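Local coordinates for protein 1-pyrroline-5-carboxylate dehydrogenase (Thermus thermophilus, PDB 1UZB) that probably oxidises the semialdehyde in equilibrium with 1-pyrroline-5-carboxylate to glutamate with a nicotinamide cofactor, as an enzyme of the aldehyde dehydrogenase family, at residues E51-L56 with G66-A71; P163-E168 with A511-F516; G383-G388 with A400-T405. All coordinates share one frame; numbering follows the deposited sequence. Where two conformers were deposited one is given.

Contact 1: E51-L56 with G66-A71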
ATOM      1  N   GLU A  51     -53.437  -6.125 -23.556  1.00 19.45           N
ATOM      2  CA  GLU A  51     -53.019  -7.504 -23.778  1.00 20.09           C
ATOM      3  C   GLU A  51     -52.226  -7.995 -22.574  1.00 18.94           C
ATOM      4  O   GLU A  51     -51.661  -7.196 -21.827  1.00 17.77           O
ATOM      5  CB  GLU A  51     -52.158  -7.604 -25.039  1.00 21.78           C
ATOM      6  CG  GLU A  51     -52.896  -7.241 -26.320  1.00 25.31           C
ATOM      7  CD  GLU A  51     -52.022  -7.354 -27.555  1.00 27.79           C
ATOM      8  OE1 GLU A  51     -52.529  -7.095 -28.668  1.00 29.32           O
ATOM      9  OE2 GLU A  51     -50.828  -7.698 -27.415  1.00 29.64           O
ATOM     10  N   ARG A  52     -52.185  -9.309 -22.385  1.00 18.54           N
ATOM     11  CA  ARG A  52     -51.456  -9.880 -21.261  1.00 19.02           C
ATOM     12  C   ARG A  52     -50.696 -11.138 -21.656  1.00 18.46           C
ATOM     13  O   ARG A  52     -50.939 -11.724 -22.713  1.00 18.81           O
ATOM     14  CB  ARG A  52     -52.418 -10.211 -20.118  1.00 21.36           C
ATOM     15  CG  ARG A  52     -53.307 -11.417 -20.381  1.00 23.98           C
ATOM     16  CD  ARG A  52     -54.156 -11.743 -19.163  1.00 27.23           C
ATOM     17  NE  ARG A  52     -54.867 -13.009 -19.309  1.00 29.36           N
ATOM     18  CZ  ARG A  52     -55.659 -13.532 -18.377  1.00 29.97           C
ATOM     19  NH1 ARG A  52     -55.844 -12.897 -17.228  1.00 30.68           N
ATOM     20  NH2 ARG A  52     -56.263 -14.692 -18.592  1.00 31.06           N
ATOM     21  N   MET A  53     -49.772 -11.541 -20.791  1.00 16.60           N
ATOM     22  CA  MET A  53     -48.961 -12.733 -20.996  1.00 16.47           C
ATOM     23  C   MET A  53     -49.250 -13.696 -19.861  1.00 14.71           C
ATOM     24  O   MET A  53     -49.485 -13.274 -18.731  1.00 15.28           O
ATOM     25  CB  MET A  53     -47.478 -12.381 -20.965  1.00 17.20           C
ATOM     26  CG  MET A  53     -47.007 -11.495 -22.089  1.00 18.20           C
ATOM     27  SD  MET A  53     -45.311 -11.015 -21.761  1.00 18.30           S
ATOM     28  CE  MET A  53     -44.463 -12.589 -21.945  1.00 19.12           C
ATOM     29  N   VAL A  54     -49.215 -14.989 -20.157  1.00 14.07           N
ATOM     30  CA  VAL A  54     -49.482 -16.004 -19.150  1.00 13.23           C
ATOM     31  C   VAL A  54     -48.215 -16.781 -18.816  1.00 12.17           C
ATOM     32  O   VAL A  54     -47.443 -17.139 -19.703  1.00 12.66           O
ATOM     33  CB  VAL A  54     -50.552 -17.003 -19.643  1.00 13.92           C
ATOM     34  CG1 VAL A  54     -50.940 -17.949 -18.519  1.00 14.80           C
ATOM     35  CG2 VAL A  54     -51.771 -16.251 -20.154  1.00 15.16           C
ATOM     36  N   SER A  55     -47.997 -17.026 -17.529  1.00 10.04           N
ATOM     37  CA  SER A  55     -46.837 -17.793 -17.091  1.00 10.32           C
ATOM     38  C   SER A  55     -47.356 -19.082 -16.469  1.00 10.83           C
ATOM     39  O   SER A  55     -48.104 -19.056 -15.492  1.00 11.78           O
ATOM     40  CB  SER A  55     -46.022 -17.008 -16.065  1.00 11.53           C
ATOM     41  OG  SER A  55     -44.858 -17.732 -15.703  1.00 13.58           O
ATOM     42  N   LEU A  56     -46.951 -20.208 -17.045  1.00 10.26           N
ATOM     43  CA  LEU A  56     -47.400 -21.513 -16.580  1.00 11.14           C
ATOM     44  C   LEU A  56     -46.421 -22.236 -15.664  1.00  9.85           C
ATOM     45  O   LEU A  56     -45.228 -21.937 -15.635  1.00 10.64           O
ATOM     46  CB  LEU A  56     -47.700 -22.407 -17.783  1.00 12.42           C
ATOM     47  CG  LEU A  56     -48.673 -21.842 -18.822  1.00 15.16           C
ATOM     48  CD1 LEU A  56     -48.789 -22.804 -19.991  1.00 16.12           C
ATOM     49  CD2 LEU A  56     -50.029 -21.610 -18.180  1.00 15.96           C
ATOM     50  N   GLY A  66     -49.128 -16.907 -12.916  1.00 10.03           N
ATOM     51  CA  GLY A  66     -49.512 -15.509 -12.921  1.00 10.45           C
ATOM     52  C   GLY A  66     -49.541 -14.964 -14.331  1.00 10.88           C
ATOM     53  O   GLY A  66     -49.166 -15.651 -15.280  1.00 11.87           O
ATOM     54  N   THR A  67     -50.008 -13.732 -14.476  1.00 11.19           N
ATOM     55  CA  THR A  67     -50.050 -13.101 -15.784  1.00 11.65           C
ATOM     56  C   THR A  67     -49.383 -11.749 -15.637  1.00 10.69           C
ATOM     57  O   THR A  67     -49.279 -11.220 -14.533  1.00 12.39           O
ATOM     58  CB  THR A  67     -51.496 -12.881 -16.281  1.00 12.61           C
ATOM     59  OG1 THR A  67     -52.176 -11.979 -15.398  1.00 13.86           O
ATOM     60  CG2 THR A  67     -52.245 -14.201 -16.345  1.00 13.37           C
ATOM     61  N   THR A  68     -48.914 -11.197 -16.747  1.00 11.13           N
ATOM     62  CA  THR A  68     -48.287  -9.888 -16.711  1.00 11.16           C
ATOM     63  C   THR A  68     -48.761  -9.081 -17.903  1.00 11.04           C
ATOM     64  O   THR A  68     -49.347  -9.622 -18.845  1.00 11.29           O
ATOM     65  CB  THR A  68     -46.749  -9.969 -16.794  1.00 11.36           C
ATOM     66  OG1 THR A  68     -46.363 -10.401 -18.105  1.00 11.50           O
ATOM     67  CG2 THR A  68     -46.202 -10.937 -15.755  1.00 12.85           C
ATOM     68  N   ALA A  69     -48.515  -7.779 -17.852  1.00 10.59           N
ATOM     69  CA  ALA A  69     -48.877  -6.911 -18.959  1.00 10.40           C
ATOM     70  C   ALA A  69     -47.942  -7.307 -20.098  1.00 10.67           C
ATOM     71  O   ALA A  69     -46.954  -8.014 -19.880  1.00 11.16           O
ATOM     72  CB  ALA A  69     -48.663  -5.453 -18.576  1.00 10.39           C
ATOM     73  N   LYS A  70     -48.255  -6.862 -21.307  1.00 11.30           N
ATOM     74  CA  LYS A  70     -47.443  -7.185 -22.471  1.00 12.34           C
ATOM     75  C   LYS A  70     -47.008  -5.893 -23.144  1.00 13.07           C
ATOM     76  O   LYS A  70     -47.844  -5.113 -23.600  1.00 13.49           O
ATOM     77  CB  LYS A  70     -48.247  -8.041 -23.451  1.00 14.32           C
ATOM     78  CG  LYS A  70     -47.477  -8.461 -24.689  1.00 16.24           C
ATOM     79  CD  LYS A  70     -48.361  -9.248 -25.639  1.00 20.06           C
ATOM     80  CE  LYS A  70     -47.625  -9.595 -26.920  1.00 21.75           C
ATOM     81  NZ  LYS A  70     -48.509 -10.322 -27.875  1.00 24.82           N
ATOM     82  N   ALA A  71     -45.701  -5.670 -23.199  1.00 11.30           N
ATOM     83  CA  ALA A  71     -45.163  -4.462 -23.803  1.00 12.05           C
ATOM     84  C   ALA A  71     -45.040  -4.568 -25.313  1.00 13.71           C
ATOM     85  O   ALA A  71     -44.752  -5.637 -25.856  1.00 15.58           O
ATOM     86  CB  ALA A  71     -43.799  -4.140 -23.197  1.00 13.41           C
TER
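K70 lays its methylenes across the side chain of M53 at about a right angle, K70 CB coming to 3.9 Å from M53 CG. Beyond that crossing the lysine, its CG anti to the backbone N (chi1 -179°) and every later torsion extended, runs out to E51. The ammonium makes a long salt bridge, K70 NZ to E51 OE2 3.5 Å, and the same oxygen lies as near to K70 CD at 3.4 Å, so the carboxylate oxygen touches the last methylenes as well as the charge. R52, with CG between the backbone N and the carbonyl carbon (chi1 72°) and the chain extended to NE, passes obliquely by T67, whose CG2 sits 3.8 Å above the guanidinium plane, displaced toward the rim. T67 OG1 is taken up by H37 of the adjoining strand. The two segments are the arms of a beta hairpin, antiparallel at 152° and joined by backbone bonds such as M53 N to T68 O at 2.8 Å and its return partner T68 N to M53 O at 2.9 Å. Within this chain, strand 52-57 forms one border of a four-stranded sheet. M53, S55 and T68 all reach V213 of helix 213-226, which covers their face. There T68 OG1 donates to A69 O and stands 3.7 Å from M53 CB, while S55 OG bonds to E123.

Contact 2: P163-E168 with A511-F516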
ATOM      1  N   PRO A 163       4.278  19.009 -15.825  1.00  9.25           N
ATOM      2  CA  PRO A 163       4.563  20.314 -15.222  1.00 10.17           C
ATOM      3  C   PRO A 163       3.548  21.414 -15.537  1.00  9.28           C
ATOM      4  O   PRO A 163       3.135  21.575 -16.686  1.00 10.91           O
ATOM      5  CB  PRO A 163       5.945  20.651 -15.778  1.00 10.89           C
ATOM      6  CG  PRO A 163       6.580  19.314 -15.935  1.00 12.37           C
ATOM      7  CD  PRO A 163       5.461  18.495 -16.538  1.00 11.21           C
ATOM      8  N   GLY A 164       3.161  22.157 -14.501  1.00  8.97           N
ATOM      9  CA  GLY A 164       2.234  23.272 -14.641  1.00  8.65           C
ATOM     10  C   GLY A 164       0.810  22.956 -15.056  1.00  7.53           C
ATOM     11  O   GLY A 164       0.068  23.857 -15.460  1.00  8.00           O
ATOM     12  N   GLU A 165       0.424  21.693 -14.934  1.00  7.12           N
ATOM     13  CA  GLU A 165      -0.908  21.254 -15.326  1.00  7.85           C
ATOM     14  C   GLU A 165      -1.541  20.266 -14.369  1.00  6.95           C
ATOM     15  O   GLU A 165      -0.854  19.524 -13.664  1.00  7.63           O
ATOM     16  CB  GLU A 165      -0.857  20.532 -16.670  1.00  8.80           C
ATOM     17  CG  GLU A 165      -0.666  21.362 -17.904  1.00 12.25           C
ATOM     18  CD  GLU A 165      -0.754  20.511 -19.164  1.00 11.79           C
ATOM     19  OE1 GLU A 165      -0.743  21.090 -20.267  1.00 13.50           O
ATOM     20  OE2 GLU A 165      -0.830  19.262 -19.050  1.00 10.33           O
ATOM     21  N   ASP A 166      -2.867  20.258 -14.370  1.00  7.22           N
ATOM     22  CA  ASP A 166      -3.615  19.278 -13.604  1.00  6.46           C
ATOM     23  C   ASP A 166      -4.187  18.379 -14.699  1.00  6.17           C
ATOM     24  O   ASP A 166      -4.805  18.862 -15.649  1.00  6.90           O
ATOM     25  CB  ASP A 166      -4.757  19.922 -12.816  1.00  7.98           C
ATOM     26  CG  ASP A 166      -5.539  18.908 -11.998  1.00  9.57           C
ATOM     27  OD1 ASP A 166      -6.703  18.609 -12.347  1.00  9.94           O
ATOM     28  OD2 ASP A 166      -4.981  18.402 -11.003  1.00 13.00           O
ATOM     29  N   ASN A 167      -3.936  17.080 -14.592  1.00  5.71           N
ATOM     30  CA  ASN A 167      -4.449  16.120 -15.558  1.00  5.79           C
ATOM     31  C   ASN A 167      -5.274  15.120 -14.792  1.00  7.20           C
ATOM     32  O   ASN A 167      -4.757  14.345 -13.988  1.00  7.97           O
ATOM     33  CB  ASN A 167      -3.298  15.458 -16.309  1.00  5.56           C
ATOM     34  CG  ASN A 167      -2.747  16.353 -17.395  1.00  6.00           C
ATOM     35  OD1 ASN A 167      -3.371  16.521 -18.441  1.00  5.29           O
ATOM     36  ND2 ASN A 167      -1.590  16.957 -17.147  1.00  6.94           N
ATOM     37  N   GLU A 168      -6.572  15.155 -15.048  1.00  6.07           N
ATOM     38  CA  GLU A 168      -7.522  14.313 -14.349  1.00  5.93           C
ATOM     39  C   GLU A 168      -8.352  13.461 -15.291  1.00  5.24           C
ATOM     40  O   GLU A 168      -9.060  13.987 -16.147  1.00  7.53           O
ATOM     41  CB  GLU A 168      -8.440  15.221 -13.534  1.00  7.16           C
ATOM     42  CG  GLU A 168      -9.406  14.531 -12.604  1.00  7.52           C
ATOM     43  CD  GLU A 168     -10.295  15.534 -11.909  1.00  8.13           C
ATOM     44  OE1 GLU A 168     -11.274  15.992 -12.535  1.00  8.35           O
ATOM     45  OE2 GLU A 168      -9.998  15.886 -10.749  1.00  9.62           O
ATOM     46  N   ALA A 511     -10.683  12.584 -20.117  1.00  4.83           N
ATOM     47  CA  ALA A 511      -9.413  13.120 -19.629  1.00  4.49           C
ATOM     48  C   ALA A 511      -9.480  14.637 -19.742  1.00  5.14           C
ATOM     49  O   ALA A 511      -9.681  15.178 -20.833  1.00  5.23           O
ATOM     50  CB  ALA A 511      -8.253  12.581 -20.459  1.00  5.39           C
ATOM     51  N   VAL A 512      -9.318  15.319 -18.614  1.00  5.16           N
ATOM     52  CA  VAL A 512      -9.388  16.775 -18.586  1.00  5.71           C
ATOM     53  C   VAL A 512      -8.102  17.383 -18.048  1.00  6.43           C
ATOM     54  O   VAL A 512      -7.649  17.052 -16.952  1.00  6.44           O
ATOM     55  CB  VAL A 512     -10.568  17.235 -17.719  1.00  5.38           C
ATOM     56  CG1 VAL A 512     -10.707  18.746 -17.779  1.00  6.59           C
ATOM     57  CG2 VAL A 512     -11.847  16.563 -18.202  1.00  5.94           C
ATOM     58  N   ALA A 513      -7.523  18.283 -18.829  1.00  5.03           N
ATOM     59  CA  ALA A 513      -6.279  18.939 -18.461  1.00  5.58           C
ATOM     60  C   ALA A 513      -6.469  20.441 -18.311  1.00  6.89           C
ATOM     61  O   ALA A 513      -7.153  21.070 -19.124  1.00  8.84           O
ATOM     62  CB  ALA A 513      -5.222  18.672 -19.529  1.00  6.87           C
ATOM     63  N   GLU A 514      -5.892  21.013 -17.260  1.00  6.24           N
ATOM     64  CA  GLU A 514      -5.945  22.456 -17.079  1.00  6.42           C
ATOM     65  C   GLU A 514      -4.526  22.969 -16.929  1.00  5.91           C
ATOM     66  O   GLU A 514      -3.787  22.527 -16.046  1.00  6.77           O
ATOM     67  CB  GLU A 514      -6.743  22.898 -15.841  1.00  7.61           C
ATOM     68  CG  GLU A 514      -6.728  24.433 -15.730  1.00  8.96           C
ATOM     69  CD  GLU A 514      -7.497  25.014 -14.558  1.00  8.71           C
ATOM     70  OE1 GLU A 514      -8.260  24.284 -13.897  1.00  8.33           O
ATOM     71  OE2 GLU A 514      -7.335  26.232 -14.310  1.00  9.74           O
ATOM     72  N   ARG A 515      -4.139  23.881 -17.813  1.00  7.26           N
ATOM     73  CA  ARG A 515      -2.820  24.491 -17.739  1.00  7.28           C
ATOM     74  C   ARG A 515      -3.022  25.753 -16.910  1.00  7.53           C
ATOM     75  O   ARG A 515      -3.775  26.648 -17.299  1.00  7.76           O
ATOM     76  CB  ARG A 515      -2.309  24.848 -19.134  1.00  8.16           C
ATOM     77  CG  ARG A 515      -0.913  25.446 -19.119  0.50  9.55           C
ATOM     78  CD  ARG A 515      -0.333  25.523 -20.515  0.50 11.96           C
ATOM     79  NE  ARG A 515      -0.178  24.198 -21.107  0.50 14.57           N
ATOM     80  CZ  ARG A 515       0.367  23.973 -22.298  0.50 15.79           C
ATOM     81  NH1 ARG A 515       0.470  22.736 -22.762  0.50 17.28           N
ATOM     82  NH2 ARG A 515       0.813  24.988 -23.024  0.50 17.31           N
ATOM     83  N   PHE A 516      -2.362  25.819 -15.762  1.00  8.06           N
ATOM     84  CA  PHE A 516      -2.512  26.965 -14.871  1.00  9.59           C
ATOM     85  C   PHE A 516      -1.779  28.225 -15.311  1.00 11.05           C
ATOM     86  O   PHE A 516      -2.259  29.323 -14.957  1.00 12.52           O
ATOM     87  CB  PHE A 516      -2.090  26.577 -13.455  1.00  8.73           C
ATOM     88  CG  PHE A 516      -2.897  25.453 -12.884  1.00  7.37           C
ATOM     89  CD1 PHE A 516      -2.303  24.227 -12.606  1.00  7.93           C
ATOM     90  CD2 PHE A 516      -4.260  25.609 -12.654  1.00  6.87           C
ATOM     91  CE1 PHE A 516      -3.058  23.170 -12.107  1.00  9.49           C
ATOM     92  CE2 PHE A 516      -5.023  24.559 -12.156  1.00  8.07           C
ATOM     93  CZ  PHE A 516      -4.418  23.337 -11.885  1.00  7.95           C
ATOM     94  OXT PHE A 516      -0.737  28.104 -15.983  1.00 13.68           O
TER
HETATM   95  O   HOH W   1       1.153  26.328 -15.923  1.00 11.98           O
HETATM   96  O   HOH W   2      -7.913  18.883 -14.755  1.00  7.85           O
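E165 and R515 face each other as a non-hydrogen-bonded antiparallel pair, joined side-on: in the conformer described, one of two for R515, NE (3.3 Å) and NH1 (3.2 Å) of R515 both converge on E165 OE1, which lies in the guanidinium plane. In that conformer the bend at chi3 (-63°) turns this edge to the glutamate. E165 OE1 offers its anti lone pair to NE, meets NH1 nearly along its C-O axis, and also bridges to R473 of a second subunit. E165 OE2 takes N167 ND2 at 3.1 Å through an anti lone pair. Replacing E165 by an alanine removes the carboxylate, which would probably leave R515 and R473 of the second subunit close together as like charges without this anion, and N167 ND2 without this acceptor. N167 OD1 bonds to Q483 of that subunit and comes to 3.0 Å from A513 CB. On the other face the F516 ring lies obliquely against D166, F516 CZ 3.6 Å from D166 CB; CG beside the backbone N (chi1 -60°) brings the ring there, with E514 O over one face near the rim. F516 N donates to G164 O at 3.1 Å, and a water links that oxygen to F516 OXT. D166 OD2 bonds to T2 of a third subunit and E168 OE1 to Y154. Residues A511-E514 also form a parallel ladder with a strand of the second subunit, while helix 95-111 of the third lies along the D166 and F516 side, its R100 bridging D166 and E168 and its R111 the terminal carboxylate.

Contact 3: G383-G388 with A400-T405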
ATOM      1  N   GLY A 383     -24.835 -41.950 -31.276  1.00 10.48           N
ATOM      2  CA  GLY A 383     -24.143 -42.685 -30.234  1.00 10.88           C
ATOM      3  C   GLY A 383     -24.984 -43.837 -29.721  1.00 10.89           C
ATOM      4  O   GLY A 383     -25.960 -44.226 -30.362  1.00 13.83           O
ATOM      5  N   GLN A 384     -24.614 -44.384 -28.567  1.00  9.13           N
ATOM      6  CA  GLN A 384     -25.351 -45.498 -27.980  1.00 10.23           C
ATOM      7  C   GLN A 384     -26.107 -45.060 -26.730  1.00  9.79           C
ATOM      8  O   GLN A 384     -25.498 -44.663 -25.736  1.00  8.88           O
ATOM      9  CB  GLN A 384     -24.397 -46.638 -27.610  1.00 12.22           C
ATOM     10  CG  GLN A 384     -25.105 -47.862 -27.040  1.00 14.43           C
ATOM     11  CD  GLN A 384     -24.168 -48.820 -26.329  1.00 17.45           C
ATOM     12  OE1 GLN A 384     -24.570 -49.908 -25.917  1.00 20.20           O
ATOM     13  NE2 GLN A 384     -22.915 -48.414 -26.170  1.00 19.23           N
ATOM     14  N   LEU A 385     -27.433 -45.130 -26.780  1.00  8.93           N
ATOM     15  CA  LEU A 385     -28.253 -44.754 -25.636  1.00 10.02           C
ATOM     16  C   LEU A 385     -28.096 -45.823 -24.561  1.00 10.73           C
ATOM     17  O   LEU A 385     -28.358 -47.000 -24.810  1.00 10.87           O
ATOM     18  CB  LEU A 385     -29.725 -44.651 -26.049  1.00  9.64           C
ATOM     19  CG  LEU A 385     -30.713 -44.248 -24.952  1.00  9.28           C
ATOM     20  CD1 LEU A 385     -30.412 -42.829 -24.486  1.00 10.16           C
ATOM     21  CD2 LEU A 385     -32.136 -44.347 -25.487  1.00 11.85           C
ATOM     22  N   VAL A 386     -27.666 -45.421 -23.367  1.00 10.13           N
ATOM     23  CA  VAL A 386     -27.485 -46.380 -22.281  1.00 10.53           C
ATOM     24  C   VAL A 386     -28.295 -46.054 -21.026  1.00  9.97           C
ATOM     25  O   VAL A 386     -28.264 -46.810 -20.056  1.00 12.76           O
ATOM     26  CB  VAL A 386     -25.995 -46.528 -21.893  1.00 10.92           C
ATOM     27  CG1 VAL A 386     -25.228 -47.204 -23.025  1.00 12.09           C
ATOM     28  CG2 VAL A 386     -25.396 -45.168 -21.579  1.00 11.52           C
ATOM     29  N   LEU A 387     -29.009 -44.932 -21.042  1.00  9.20           N
ATOM     30  CA  LEU A 387     -29.848 -44.546 -19.909  1.00  9.30           C
ATOM     31  C   LEU A 387     -30.869 -43.487 -20.305  1.00  8.95           C
ATOM     32  O   LEU A 387     -30.550 -42.545 -21.030  1.00  9.03           O
ATOM     33  CB  LEU A 387     -29.002 -44.013 -18.744  1.00 10.25           C
ATOM     34  CG  LEU A 387     -29.823 -43.702 -17.484  1.00 11.57           C
ATOM     35  CD1 LEU A 387     -30.375 -44.996 -16.901  1.00 13.38           C
ATOM     36  CD2 LEU A 387     -28.963 -42.989 -16.456  1.00 10.80           C
ATOM     37  N   GLY A 388     -32.099 -43.656 -19.828  1.00  9.79           N
ATOM     38  CA  GLY A 388     -33.159 -42.700 -20.110  1.00 10.85           C
ATOM     39  C   GLY A 388     -33.526 -42.564 -21.573  1.00 11.22           C
ATOM     40  O   GLY A 388     -33.751 -43.560 -22.262  1.00 12.90           O
ATOM     41  N   ALA A 400     -36.435 -37.908 -18.429  1.00  9.59           N
ATOM     42  CA  ALA A 400     -35.532 -38.711 -17.617  1.00  8.69           C
ATOM     43  C   ALA A 400     -34.060 -38.428 -17.898  1.00  9.25           C
ATOM     44  O   ALA A 400     -33.686 -38.106 -19.026  1.00  9.09           O
ATOM     45  CB  ALA A 400     -35.817 -40.193 -17.849  1.00 11.77           C
ATOM     46  N   PRO A 401     -33.206 -38.522 -16.862  1.00  9.48           N
ATOM     47  CA  PRO A 401     -31.770 -38.287 -17.030  1.00  8.03           C
ATOM     48  C   PRO A 401     -31.333 -39.216 -18.156  1.00  8.17           C
ATOM     49  O   PRO A 401     -31.597 -40.421 -18.121  1.00  8.59           O
ATOM     50  CB  PRO A 401     -31.198 -38.692 -15.676  1.00  8.98           C
ATOM     51  CG  PRO A 401     -32.277 -38.266 -14.740  1.00  8.36           C
ATOM     52  CD  PRO A 401     -33.538 -38.738 -15.442  1.00 10.36           C
ATOM     53  N   THR A 402     -30.664 -38.651 -19.152  1.00  6.82           N
ATOM     54  CA  THR A 402     -30.252 -39.407 -20.318  1.00  7.53           C
ATOM     55  C   THR A 402     -28.748 -39.460 -20.529  1.00  7.10           C
ATOM     56  O   THR A 402     -28.040 -38.478 -20.300  1.00  7.04           O
ATOM     57  CB  THR A 402     -30.926 -38.809 -21.563  1.00  7.43           C
ATOM     58  OG1 THR A 402     -32.346 -38.831 -21.376  1.00  8.49           O
ATOM     59  CG2 THR A 402     -30.562 -39.593 -22.815  1.00  8.48           C
ATOM     60  N   VAL A 403     -28.269 -40.617 -20.978  1.00  6.86           N
ATOM     61  CA  VAL A 403     -26.851 -40.808 -21.241  1.00  7.55           C
ATOM     62  C   VAL A 403     -26.608 -41.549 -22.548  1.00  6.80           C
ATOM     63  O   VAL A 403     -27.215 -42.594 -22.811  1.00  6.51           O
ATOM     64  CB  VAL A 403     -26.156 -41.622 -20.121  1.00  6.12           C
ATOM     65  CG1 VAL A 403     -24.670 -41.782 -20.437  1.00  7.69           C
ATOM     66  CG2 VAL A 403     -26.335 -40.933 -18.781  1.00  8.34           C
ATOM     67  N   PHE A 404     -25.736 -40.984 -23.377  1.00  6.37           N
ATOM     68  CA  PHE A 404     -25.332 -41.613 -24.630  1.00  5.97           C
ATOM     69  C   PHE A 404     -23.843 -41.870 -24.466  1.00  7.44           C
ATOM     70  O   PHE A 404     -23.130 -41.039 -23.896  1.00  7.33           O
ATOM     71  CB  PHE A 404     -25.512 -40.684 -25.834  1.00  6.44           C
ATOM     72  CG  PHE A 404     -26.939 -40.490 -26.265  1.00  7.30           C
ATOM     73  CD1 PHE A 404     -27.673 -39.397 -25.823  1.00  9.09           C
ATOM     74  CD2 PHE A 404     -27.539 -41.392 -27.140  1.00  7.03           C
ATOM     75  CE1 PHE A 404     -28.987 -39.196 -26.245  1.00  7.87           C
ATOM     76  CE2 PHE A 404     -28.855 -41.203 -27.569  1.00  8.78           C
ATOM     77  CZ  PHE A 404     -29.579 -40.103 -27.123  1.00  8.84           C
ATOM     78  N   THR A 405     -23.361 -43.013 -24.940  1.00  6.68           N
ATOM     79  CA  THR A 405     -21.936 -43.282 -24.841  1.00  7.70           C
ATOM     80  C   THR A 405     -21.343 -43.624 -26.207  1.00  7.69           C
ATOM     81  O   THR A 405     -22.075 -43.764 -27.192  1.00  7.79           O
ATOM     82  CB  THR A 405     -21.632 -44.392 -23.809  1.00  8.78           C
ATOM     83  OG1 THR A 405     -20.227 -44.398 -23.534  1.00  9.09           O
ATOM     84  CG2 THR A 405     -22.065 -45.757 -24.320  1.00 10.06           C
TER
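A classic beta bulge interrupts this ladder: V386 and L387 both face V403, whose carbonyl takes V386 N at 2.9 Å in a nearly straight bond and L387 N in a weak one at 3.4 Å. The evidence for the extra residue is the shift of register by one between the L385-F404 and L387-V403 pairs, and the V386 psi of -3°, far from the extended value. On one face L385 reaches over F404: L385 CD1 stands 4.0 Å from the ring centroid and 18° off its normal, a CH-pi contact displaced toward the rim. With CG anti to the backbone N (chi1 -179°), the leucine also brings CD1 to 3.6 Å from T402 CG2. On the face of L387, V403 and T405, V386 CG2 meets V403 CG1 at 3.6 Å, and V386 and T405 cross at about a right angle, CG1 of the valine against CG2 of the threonine. Q384 lies beside T405, pointing the same way, with NE2 3.3 Å from T405 CG2; T405 OG1 bonds to Y335. Helix 332-346 packs on this face, its L343 touching V386 and L387. G388 has a positive phi, which favours glycine, and a CB there would run into P401 O. The whole is an antiparallel edge pair, continued by the parallel strand 422-428, on the border of the alpha/beta domain that is the catalytic one in aldehyde dehydrogenases.

How the contacts relate
From the N terminus, contact 1 closes first, a local hairpin with nine residues between its segments that finishes the border of the N-terminal sheet. Contact 2 opens next at 163-168 and closes only at 511-516, spanning 342 residues and joining the start of strand 165-180 to the C terminus. Contact 3, another short closure with eleven residues between 383-388 and 400-405, lies within that span, whereas contact 1 precedes it; none cross. The three touch nowhere: centres are about 55 Å apart for contacts 1 and 2, about 37 Å for contacts 1 and 3, and about 67 Å for contacts 2 and 3, the last pair on opposite sides of the chain's centre. Each belongs to a different sheet, and contact 2 alone meets other subunits.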